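Local coordinates for putative 4-amino-4-deoxychorismate lyase (Thermus thermophilus, PDB 2ZGI), which is probably a pyridoxal-phosphate-dependent lyase that converts 4-amino-4-deoxychorismate to 4-aminobenzoate and pyruvate, at residues Glu64-Leu69 / Leu81-Gly86; Glu107-Arg112 / Leu213-Ser218; Glu147-Leu150 / His156-Asp159. All coordinates share one frame; numbering follows the deposited sequence.

Interactions 2 and 3 form one continuous region beside the cofactor, whereas interaction 1 lies on the other side of the chain's centre, its own centre 28 and 29 Å from theirs. The centres of interactions 2 and 3 are only 11 Å apart and their strands 111-117 and 147-151 are neighbours in one sheet: Arg112 O lies 2.8 Å from Leu149 N, a probable hydrogen bond. Residues 147-159 are also nested within the loop closed by interaction 2. Both touch the pyridoxal phosphate, Ser218 at its phosphate and Asp159 beside its pyridine nitrogen. Interaction 1 is plain packing, with the Leu81 side chain about 11 Å from the cofactor.

Interaction 1 of 3, residues Glu64-Leu69 / Leu81-Gly86; sequences EDLEAL and LRFTVG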
loop_
_atom_site.group_PDB
_atom_site.type_symbol
_atom_site.label_atom_id
_atom_site.label_comp_id
_atom_site.label_asym_id
_atom_site.label_seq_id
_atom_site.Cartn_x
_atom_site.Cartn_y
_atom_site.Cartn_z
ATOM N N GLU D 64 19.984 -41.209 2.813
ATOM C CA GLU D 64 20.013 -42.263 1.790
ATOM C C GLU D 64 20.069 -41.654 0.390
ATOM O O GLU D 64 20.914 -42.001 -0.425
ATOM C CB GLU D 64 18.735 -43.072 1.895
ATOM C CG GLU D 64 18.869 -44.552 1.714
ATOM C CD GLU D 64 17.648 -45.271 2.279
ATOM O OE1 GLU D 64 17.642 -45.580 3.492
ATOM O OE2 GLU D 64 16.681 -45.483 1.517
ATOM N N ASP D 65 19.157 -40.727 0.121
ATOM C CA ASP D 65 19.182 -39.978 -1.140
ATOM C C ASP D 65 20.532 -39.340 -1.374
ATOM O O ASP D 65 21.073 -39.386 -2.494
ATOM C CB ASP D 65 18.114 -38.882 -1.140
ATOM C CG ASP D 65 16.718 -39.442 -1.226
ATOM O OD1 ASP D 65 16.580 -40.666 -1.499
ATOM O OD2 ASP D 65 15.756 -38.656 -1.048
ATOM N N LEU D 66 21.065 -38.722 -0.317
ATOM C CA LEU D 66 22.299 -37.962 -0.437
ATOM C C LEU D 66 23.480 -38.816 -0.896
ATOM O O LEU D 66 24.218 -38.405 -1.806
ATOM C CB LEU D 66 22.580 -37.175 0.837
ATOM C CG LEU D 66 23.759 -36.210 0.899
ATOM C CD1 LEU D 66 23.830 -35.235 -0.313
ATOM C CD2 LEU D 66 23.694 -35.446 2.225
ATOM N N GLU D 67 23.624 -40.016 -0.315
ATOM C CA GLU D 67 24.690 -40.960 -0.725
ATOM C C GLU D 67 24.630 -41.258 -2.219
ATOM O O GLU D 67 25.654 -41.207 -2.913
ATOM C CB GLU D 67 24.592 -42.303 0.014
ATOM C CG GLU D 67 24.264 -42.233 1.508
ATOM C CD GLU D 67 24.180 -43.616 2.146
ATOM O OE1 GLU D 67 24.797 -44.559 1.567
ATOM O OE2 GLU D 67 23.498 -43.748 3.213
ATOM N N ALA D 68 23.428 -41.567 -2.702
ATOM C CA ALA D 68 23.197 -41.845 -4.118
ATOM C C ALA D 68 23.589 -40.664 -5.000
ATOM O O ALA D 68 24.243 -40.846 -6.042
ATOM C CB ALA D 68 21.739 -42.233 -4.366
ATOM N N LEU D 69 23.198 -39.460 -4.585
ATOM C CA LEU D 69 23.490 -38.268 -5.382
ATOM C C LEU D 69 24.992 -38.039 -5.480
ATOM O O LEU D 69 25.524 -37.770 -6.566
ATOM C CB LEU D 69 22.776 -37.030 -4.819
ATOM C CG LEU D 69 21.245 -37.025 -4.775
ATOM C CD1 LEU D 69 20.724 -35.795 -4.060
ATOM C CD2 LEU D 69 20.624 -37.135 -6.196
ATOM N N LEU D 81 22.726 -28.878 -4.484
ATOM C CA LEU D 81 21.788 -29.895 -4.084
ATOM C C LEU D 81 20.498 -29.233 -3.722
ATOM O O LEU D 81 20.474 -28.085 -3.266
ATOM C CB LEU D 81 22.320 -30.654 -2.841
ATOM C CG LEU D 81 23.737 -31.218 -2.887
ATOM C CD1 LEU D 81 24.212 -31.637 -1.478
ATOM C CD2 LEU D 81 23.685 -32.431 -3.784
ATOM N N ARG D 82 19.415 -29.970 -3.887
ATOM C CA ARG D 82 18.142 -29.483 -3.473
ATOM C C ARG D 82 17.272 -30.580 -2.884
ATOM O O ARG D 82 17.106 -31.648 -3.501
ATOM C CB ARG D 82 17.469 -28.885 -4.684
ATOM C CG ARG D 82 16.292 -28.041 -4.349
ATOM C CD ARG D 82 15.426 -28.032 -5.563
ATOM N NE ARG D 82 14.068 -28.056 -5.122
ATOM C CZ ARG D 82 13.365 -26.961 -4.913
ATOM N NH1 ARG D 82 13.934 -25.800 -5.166
ATOM N NH2 ARG D 82 12.122 -27.047 -4.484
ATOM N N PHE D 83 16.700 -30.307 -1.708
ATOM C CA PHE D 83 15.852 -31.250 -0.998
ATOM C C PHE D 83 14.489 -30.598 -0.870
ATOM O O PHE D 83 14.388 -29.498 -0.366
ATOM C CB PHE D 83 16.372 -31.527 0.424
ATOM C CG PHE D 83 17.694 -32.274 0.492
ATOM C CD1 PHE D 83 17.941 -33.390 -0.304
ATOM C CD2 PHE D 83 18.644 -31.920 1.446
ATOM C CE1 PHE D 83 19.147 -34.096 -0.199
ATOM C CE2 PHE D 83 19.857 -32.636 1.564
ATOM C CZ PHE D 83 20.100 -33.711 0.734
ATOM N N THR D 84 13.443 -31.274 -1.324
ATOM C CA THR D 84 12.096 -30.683 -1.354
ATOM C C THR D 84 11.126 -31.645 -0.668
ATOM O O THR D 84 11.149 -32.854 -0.945
ATOM C CB THR D 84 11.632 -30.401 -2.802
ATOM O OG1 THR D 84 12.652 -29.673 -3.483
ATOM C CG2 THR D 84 10.323 -29.588 -2.837
ATOM N N VAL D 85 10.306 -31.099 0.218
ATOM C CA VAL D 85 9.244 -31.819 0.896
ATOM C C VAL D 85 7.832 -31.339 0.495
ATOM O O VAL D 85 7.503 -30.140 0.576
ATOM C CB VAL D 85 9.392 -31.696 2.430
ATOM C CG1 VAL D 85 8.244 -32.376 3.136
ATOM C CG2 VAL D 85 10.747 -32.304 2.896
ATOM N N GLY D 86 6.996 -32.286 0.087
ATOM C CA GLY D 86 5.551 -32.074 0.054
ATOM C C GLY D 86 4.895 -33.336 0.592
ATOM O O GLY D 86 5.599 -34.323 0.897
#
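Leu66 sets its CD1 methyl against both Leu81 and Phe83, packing helix 59-72 on a face of the antiparallel sheet that contains strand 78-86, in a protein of the class-IV aminotransferase family. The closest pair is Leu66 CD1 and Leu81 CD1, at 3.8 Å. The same Leu66 CD1 comes within 4.2 Å of Phe83 CZ, and it does so at the rim of the ring, near the ring plane, so the phenyl meets the helix by its edge. In both pairs the side chains meet at about a right angle. A third apolar contact, looser, places Leu69 CD1 4.5 Å from Leu81 CD2. The torsions account for the reach of Leu66: its CG stands anti to the backbone N (chi1 -175°), which brings the branch closer to the strand than its CB bond alone would suggest. The segment axes approach to 10.8 Å at 151°, close to antiparallel, a spacing filled by the side chains without any hydrogen bond between the two segments.

All four touching residues are buried, and further layers close round them. Helix 38-51 supplies Leu42 and Leu45 to Phe83, whose ring also meets that of Phe62, while Leu38 lies on Leu66. From the same helix as Leu66, Asp65 OD2 forms a salt bridge with Arg90 NH1 and a hydrogen bond with Ser92 OG, tying the helix to the neighbouring strand 89-96 as well.

Arg82 points away from the helix, and its side chain makes a cation-pi contact with Tyr19 of the second subunit. The guanidinium also bonds within its own strand: Arg82 NE donates to Thr84 OG1 over 2.7 Å, bent to an N-H...O angle of 133°, and Arg82 NH2 adds a weak second bond to that oxygen.

Interaction 2 of 3, residues Glu107-Arg112 / Leu213-Ser218; sequences EGVRVR and LLLAGS. With PLP (pyridoxal-5'-phosphate), chain P.
Val111 and Leu213 have the nearest pair of CA atoms, 9.1 Å apart, too wide for backbone pairing, so the two segments meet through side chains alone. One methyl of Leu215 meets both valines: its CD1 sits 4.1 Å from Val109 CG2 and equally 4.1 Å from Val111 CG1. The two valines, two residues apart, both direct their CB bonds at the strand 212-217. Val111 and Leu215 lie alongside one another, pointing opposite ways, whereas Val109 meets Leu215 at a slant. The other branch of Val111, CG2, reaches the preceding inward-facing leucine, with Leu213 CD1 at 4.3 Å. Beyond the contact, Leu215 also packs on Glu147 and Val111 on Leu149, so the strand 212-217 lies against a sheet of which strands 111-117 and 147-151 are neighbours.

The end of the strand turns to the cofactor, to which Arg44, Ile183 and Thr184 are also hydrogen-bonded. Ser218 grips one phosphate oxygen twice: its N donates to PLP O2P over 2.9 Å (N-H...O 147°), and its OG donates to the same O2P over 2.7 Å. With chi1 at -70°, OG lies beside the backbone N, which lets both donors converge. Gly217 CA comes within 3.4 Å of PLP O1P. By the two Ser218 bonds to O2P, this strand end belongs to the phosphate-binding part of the pyridoxal-phosphate site.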
loop_
_atom_site.group_PDB
_atom_site.type_symbol
_atom_site.label_atom_id
_atom_site.label_comp_id
_atom_site.label_asym_id
_atom_site.label_seq_id
_atom_site.Cartn_x
_atom_site.Cartn_y
_atom_site.Cartn_z
ATOM N N GLU D 107 34.903 -6.828 -6.763
ATOM C CA GLU D 107 34.278 -5.620 -7.322
ATOM C C GLU D 107 32.775 -5.439 -7.009
ATOM O O GLU D 107 32.211 -4.347 -7.193
ATOM C CB GLU D 107 34.535 -5.588 -8.833
ATOM C CG GLU D 107 36.026 -5.752 -9.148
ATOM C CD GLU D 107 36.331 -6.119 -10.603
ATOM O OE1 GLU D 107 35.396 -6.187 -11.439
ATOM O OE2 GLU D 107 37.532 -6.337 -10.915
ATOM N N GLY D 108 32.130 -6.500 -6.533
ATOM C CA GLY D 108 30.747 -6.409 -6.101
ATOM C C GLY D 108 29.712 -6.470 -7.212
ATOM O O GLY D 108 30.024 -6.319 -8.400
ATOM N N VAL D 109 28.468 -6.679 -6.805
ATOM C CA VAL D 109 27.333 -6.726 -7.713
ATOM C C VAL D 109 26.377 -5.539 -7.461
ATOM O O VAL D 109 26.481 -4.861 -6.435
ATOM C CB VAL D 109 26.537 -8.050 -7.554
ATOM C CG1 VAL D 109 27.444 -9.279 -7.833
ATOM C CG2 VAL D 109 25.907 -8.149 -6.161
ATOM N N ARG D 110 25.473 -5.319 -8.415
ATOM C CA ARG D 110 24.361 -4.361 -8.311
ATOM C C ARG D 110 23.112 -5.054 -7.754
ATOM O O ARG D 110 22.840 -6.210 -8.118
ATOM C CB ARG D 110 24.021 -3.780 -9.690
ATOM C CG ARG D 110 25.162 -2.959 -10.352
ATOM C CD ARG D 110 24.673 -2.204 -11.602
ATOM N NE ARG D 110 24.810 -2.965 -12.856
ATOM C CZ ARG D 110 24.153 -2.697 -13.997
ATOM N NH1 ARG D 110 23.282 -1.694 -14.070
ATOM N NH2 ARG D 110 24.354 -3.451 -15.074
ATOM N N VAL D 111 22.373 -4.363 -6.875
ATOM C CA VAL D 111 21.009 -4.780 -6.538
ATOM C C VAL D 111 19.977 -3.805 -7.084
ATOM O O VAL D 111 20.283 -2.648 -7.384
ATOM C CB VAL D 111 20.733 -4.986 -5.015
ATOM C CG1 VAL D 111 21.714 -5.967 -4.420
ATOM C CG2 VAL D 111 20.718 -3.640 -4.223
ATOM N N ARG D 112 18.754 -4.282 -7.191
ATOM C CA ARG D 112 17.630 -3.463 -7.511
ATOM C C ARG D 112 16.596 -3.657 -6.392
ATOM O O ARG D 112 16.188 -4.794 -6.074
ATOM C CB ARG D 112 17.058 -3.923 -8.847
ATOM C CG ARG D 112 15.642 -3.513 -9.096
ATOM C CD ARG D 112 15.576 -2.117 -9.711
ATOM N NE ARG D 112 14.263 -1.853 -10.304
ATOM C CZ ARG D 112 13.953 -0.730 -10.953
ATOM N NH1 ARG D 112 14.871 0.213 -11.138
ATOM N NH2 ARG D 112 12.731 -0.560 -11.431
ATOM N N LEU D 213 25.967 -2.769 1.660
ATOM C CA LEU D 213 25.108 -3.945 1.539
ATOM C C LEU D 213 25.916 -5.167 1.113
ATOM O O LEU D 213 26.911 -5.051 0.384
ATOM C CB LEU D 213 23.971 -3.716 0.534
ATOM C CG LEU D 213 22.686 -3.029 1.025
ATOM C CD1 LEU D 213 21.673 -2.933 -0.123
ATOM C CD2 LEU D 213 22.054 -3.749 2.246
ATOM N N LEU D 214 25.503 -6.327 1.610
ATOM C CA LEU D 214 26.047 -7.596 1.166
ATOM C C LEU D 214 24.909 -8.614 1.077
ATOM O O LEU D 214 23.827 -8.407 1.653
ATOM C CB LEU D 214 27.161 -8.107 2.100
ATOM C CG LEU D 214 28.445 -7.275 2.318
ATOM C CD1 LEU D 214 28.298 -6.470 3.597
ATOM C CD2 LEU D 214 29.680 -8.170 2.403
ATOM N N LEU D 215 25.175 -9.699 0.347
ATOM C CA LEU D 215 24.215 -10.760 0.084
ATOM C C LEU D 215 24.790 -12.104 0.499
ATOM O O LEU D 215 25.896 -12.455 0.095
ATOM C CB LEU D 215 23.871 -10.793 -1.413
ATOM C CG LEU D 215 23.256 -9.525 -2.032
ATOM C CD1 LEU D 215 23.138 -9.711 -3.544
ATOM C CD2 LEU D 215 21.882 -9.201 -1.399
ATOM N N ALA D 216 24.047 -12.843 1.310
ATOM C CA ALA D 216 24.476 -14.155 1.760
ATOM C C ALA D 216 23.495 -15.201 1.241
ATOM O O ALA D 216 22.303 -14.977 1.264
ATOM C CB ALA D 216 24.515 -14.189 3.269
ATOM N N GLY D 217 24.001 -16.350 0.791
ATOM C CA GLY D 217 23.145 -17.476 0.421
ATOM C C GLY D 217 23.958 -18.745 0.147
ATOM O O GLY D 217 25.170 -18.688 -0.082
ATOM N N SER D 218 23.281 -19.887 0.166
ATOM C CA SER D 218 23.953 -21.185 -0.017
ATOM C C SER D 218 24.595 -21.346 -1.383
ATOM O O SER D 218 25.590 -22.067 -1.510
ATOM C CB SER D 218 22.964 -22.320 0.197
ATOM O OG SER D 218 22.642 -22.366 1.572
HETATM N N1 PLP P . 16.251 -15.472 0.629
HETATM C C2 PLP P . 15.354 -16.287 0.036
HETATM C C2A PLP P . 14.032 -15.725 -0.402
HETATM C C3 PLP P . 15.663 -17.634 -0.183
HETATM O O3 PLP P . 14.726 -18.418 -0.786
HETATM C C4 PLP P . 16.898 -18.126 0.256
HETATM C C4A PLP P . 17.303 -19.577 0.107
HETATM C C5 PLP P . 17.790 -17.267 0.894
HETATM C C6 PLP P . 17.422 -15.933 1.063
HETATM C C5A PLP P . 19.159 -17.713 1.363
HETATM O O4P PLP P . 19.151 -18.679 2.414
HETATM P P PLP P . 20.380 -19.658 2.726
HETATM O O1P PLP P . 21.542 -18.800 3.159
HETATM O O2P PLP P . 20.745 -20.423 1.473
HETATM O O3P PLP P . 19.744 -20.497 3.786
#

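Interaction 3 of 3, residues Glu147-Leu150 / His156-Asp159; sequences EGLL and HVVD. With PLP (pyridoxal-5'-phosphate), chain P.
Leu150 faces both Val158 and Asp159 in a classic beta bulge, within the antiparallel hairpin of strands 147-151 and 157-160. Leu150 N donates to Asp159 O over 2.8 Å at a nearly straight 167°, although the donor is tilted from the carbonyl plane. In return Leu150 O accepts Val158 N at 2.9 Å, lying in the carbonyl plane, and also a weak bond from Asp159 N at 3.5 Å. One oxygen thus takes both successive amides, which is the mark of the bulge.

Leu149 can be followed outward from the backbone. Its CB lies 3.6 Å from Asp159 O and 3.9 Å from Val157 CG1. CG stands anti to the carbonyl carbon (chi1 -51°), beside the backbone N, and from it the branches diverge: CD1 continues along Val157, 4.1 Å from its CG1, while CD2 turns to Asp159 O at 3.7 Å. The leucine therefore straddles the bonded carbonyl and the valine, and its own carbonyl O accepts a hydrogen bond from Thr114 OG1. Leu150 packs on Ala136, Pro132 and Tyr133 of helix 131-142.

The carboxylate of Asp159 turns from strand 147-151 into the cofactor pocket. OD2 is hydrogen-bonded by Leu180 N and lies near the PLP C2A methyl; this second-shell bond probably helps to hold the carboxylate in its orientation toward the ring. If an alanine stood here, the pyridine nitrogen and Leu180 N would probably each lose an oxygen partner, and the ring would be likely to tilt more freely. The placement is consistent with the acidic residue that pairs with the pyridine nitrogen in related pyridoxal-phosphate enzymes: Asp159 OD1 stands 2.9 Å from PLP N1.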
loop_
_atom_site.group_PDB
_atom_site.type_symbol
_atom_site.label_atom_id
_atom_site.label_comp_id
_atom_site.label_asym_id
_atom_site.label_seq_id
_atom_site.Cartn_x
_atom_site.Cartn_y
_atom_site.Cartn_z
ATOM N N GLU D 147 20.633 -8.985 -8.075
ATOM C CA GLU D 147 19.608 -9.480 -7.164
ATOM C C GLU D 147 18.517 -8.454 -7.019
ATOM O O GLU D 147 18.788 -7.242 -7.050
ATOM C CB GLU D 147 20.212 -9.784 -5.783
ATOM C CG GLU D 147 19.200 -10.262 -4.661
ATOM C CD GLU D 147 18.595 -11.620 -4.989
ATOM O OE1 GLU D 147 18.933 -12.623 -4.298
ATOM O OE2 GLU D 147 17.814 -11.706 -5.952
ATOM N N GLY D 148 17.291 -8.938 -6.847
ATOM C CA GLY D 148 16.154 -8.067 -6.564
ATOM C C GLY D 148 15.785 -8.185 -5.108
ATOM O O GLY D 148 15.777 -9.306 -4.554
ATOM N N LEU D 149 15.512 -7.030 -4.485
ATOM C CA LEU D 149 15.055 -6.970 -3.089
ATOM C C LEU D 149 13.549 -6.803 -2.957
ATOM O O LEU D 149 12.906 -6.118 -3.782
ATOM C CB LEU D 149 15.805 -5.858 -2.314
ATOM C CG LEU D 149 17.340 -5.929 -2.436
ATOM C CD1 LEU D 149 18.046 -4.754 -1.744
ATOM C CD2 LEU D 149 17.921 -7.232 -1.930
ATOM N N LEU D 150 12.997 -7.437 -1.913
ATOM C CA LEU D 150 11.560 -7.468 -1.627
ATOM C C LEU D 150 11.221 -6.772 -0.289
ATOM O O LEU D 150 12.071 -6.660 0.587
ATOM C CB LEU D 150 11.012 -8.916 -1.602
ATOM C CG LEU D 150 11.093 -9.693 -2.939
ATOM C CD1 LEU D 150 12.424 -10.439 -2.999
ATOM C CD2 LEU D 150 9.900 -10.613 -3.138
ATOM N N HIS D 156 9.346 -2.102 4.789
ATOM C CA HIS D 156 10.716 -2.459 5.139
ATOM C C HIS D 156 11.281 -3.305 3.983
ATOM O O HIS D 156 10.510 -4.026 3.360
ATOM C CB HIS D 156 10.794 -3.334 6.383
ATOM C CG HIS D 156 10.123 -2.754 7.581
ATOM N ND1 HIS D 156 10.549 -1.582 8.173
ATOM C CD2 HIS D 156 9.073 -3.182 8.305
ATOM C CE1 HIS D 156 9.800 -1.329 9.230
ATOM N NE2 HIS D 156 8.882 -2.270 9.318
ATOM N N VAL D 157 12.592 -3.197 3.737
ATOM C CA VAL D 157 13.316 -4.089 2.813
ATOM C C VAL D 157 13.705 -5.333 3.597
ATOM O O VAL D 157 14.526 -5.268 4.541
ATOM C CB VAL D 157 14.596 -3.459 2.235
ATOM C CG1 VAL D 157 15.298 -4.443 1.264
ATOM C CG2 VAL D 157 14.288 -2.100 1.538
ATOM N N VAL D 158 13.122 -6.470 3.231
ATOM C CA VAL D 158 13.301 -7.682 4.062
ATOM C C VAL D 158 13.949 -8.945 3.443
ATOM O O VAL D 158 14.168 -9.944 4.157
ATOM C CB VAL D 158 11.955 -8.092 4.722
ATOM C CG1 VAL D 158 11.391 -6.927 5.568
ATOM C CG2 VAL D 158 10.950 -8.553 3.679
ATOM N N ASP D 159 14.193 -8.958 2.137
ATOM C CA ASP D 159 14.789 -10.158 1.550
ATOM C C ASP D 159 15.319 -9.853 0.166
ATOM O O ASP D 159 14.962 -8.812 -0.462
ATOM C CB ASP D 159 13.772 -11.323 1.509
ATOM C CG ASP D 159 14.355 -12.671 2.000
ATOM O OD1 ASP D 159 15.576 -12.899 1.842
ATOM O OD2 ASP D 159 13.573 -13.518 2.531
HETATM N N1 PLP P . 16.251 -15.472 0.629
HETATM C C2 PLP P . 15.354 -16.287 0.036
HETATM C C2A PLP P . 14.032 -15.725 -0.402
HETATM C C3 PLP P . 15.663 -17.634 -0.183
HETATM O O3 PLP P . 14.726 -18.418 -0.786
HETATM C C4 PLP P . 16.898 -18.126 0.256
HETATM C C4A PLP P . 17.303 -19.577 0.107
HETATM C C5 PLP P . 17.790 -17.267 0.894
HETATM C C6 PLP P . 17.422 -15.933 1.063
HETATM C C5A PLP P . 19.159 -17.713 1.363
HETATM O O4P PLP P . 19.151 -18.679 2.414
HETATM P P PLP P . 20.380 -19.658 2.726
HETATM O O1P PLP P . 21.542 -18.800 3.159
HETATM O O2P PLP P . 20.745 -20.423 1.473
HETATM O O3P PLP P . 19.744 -20.497 3.786
#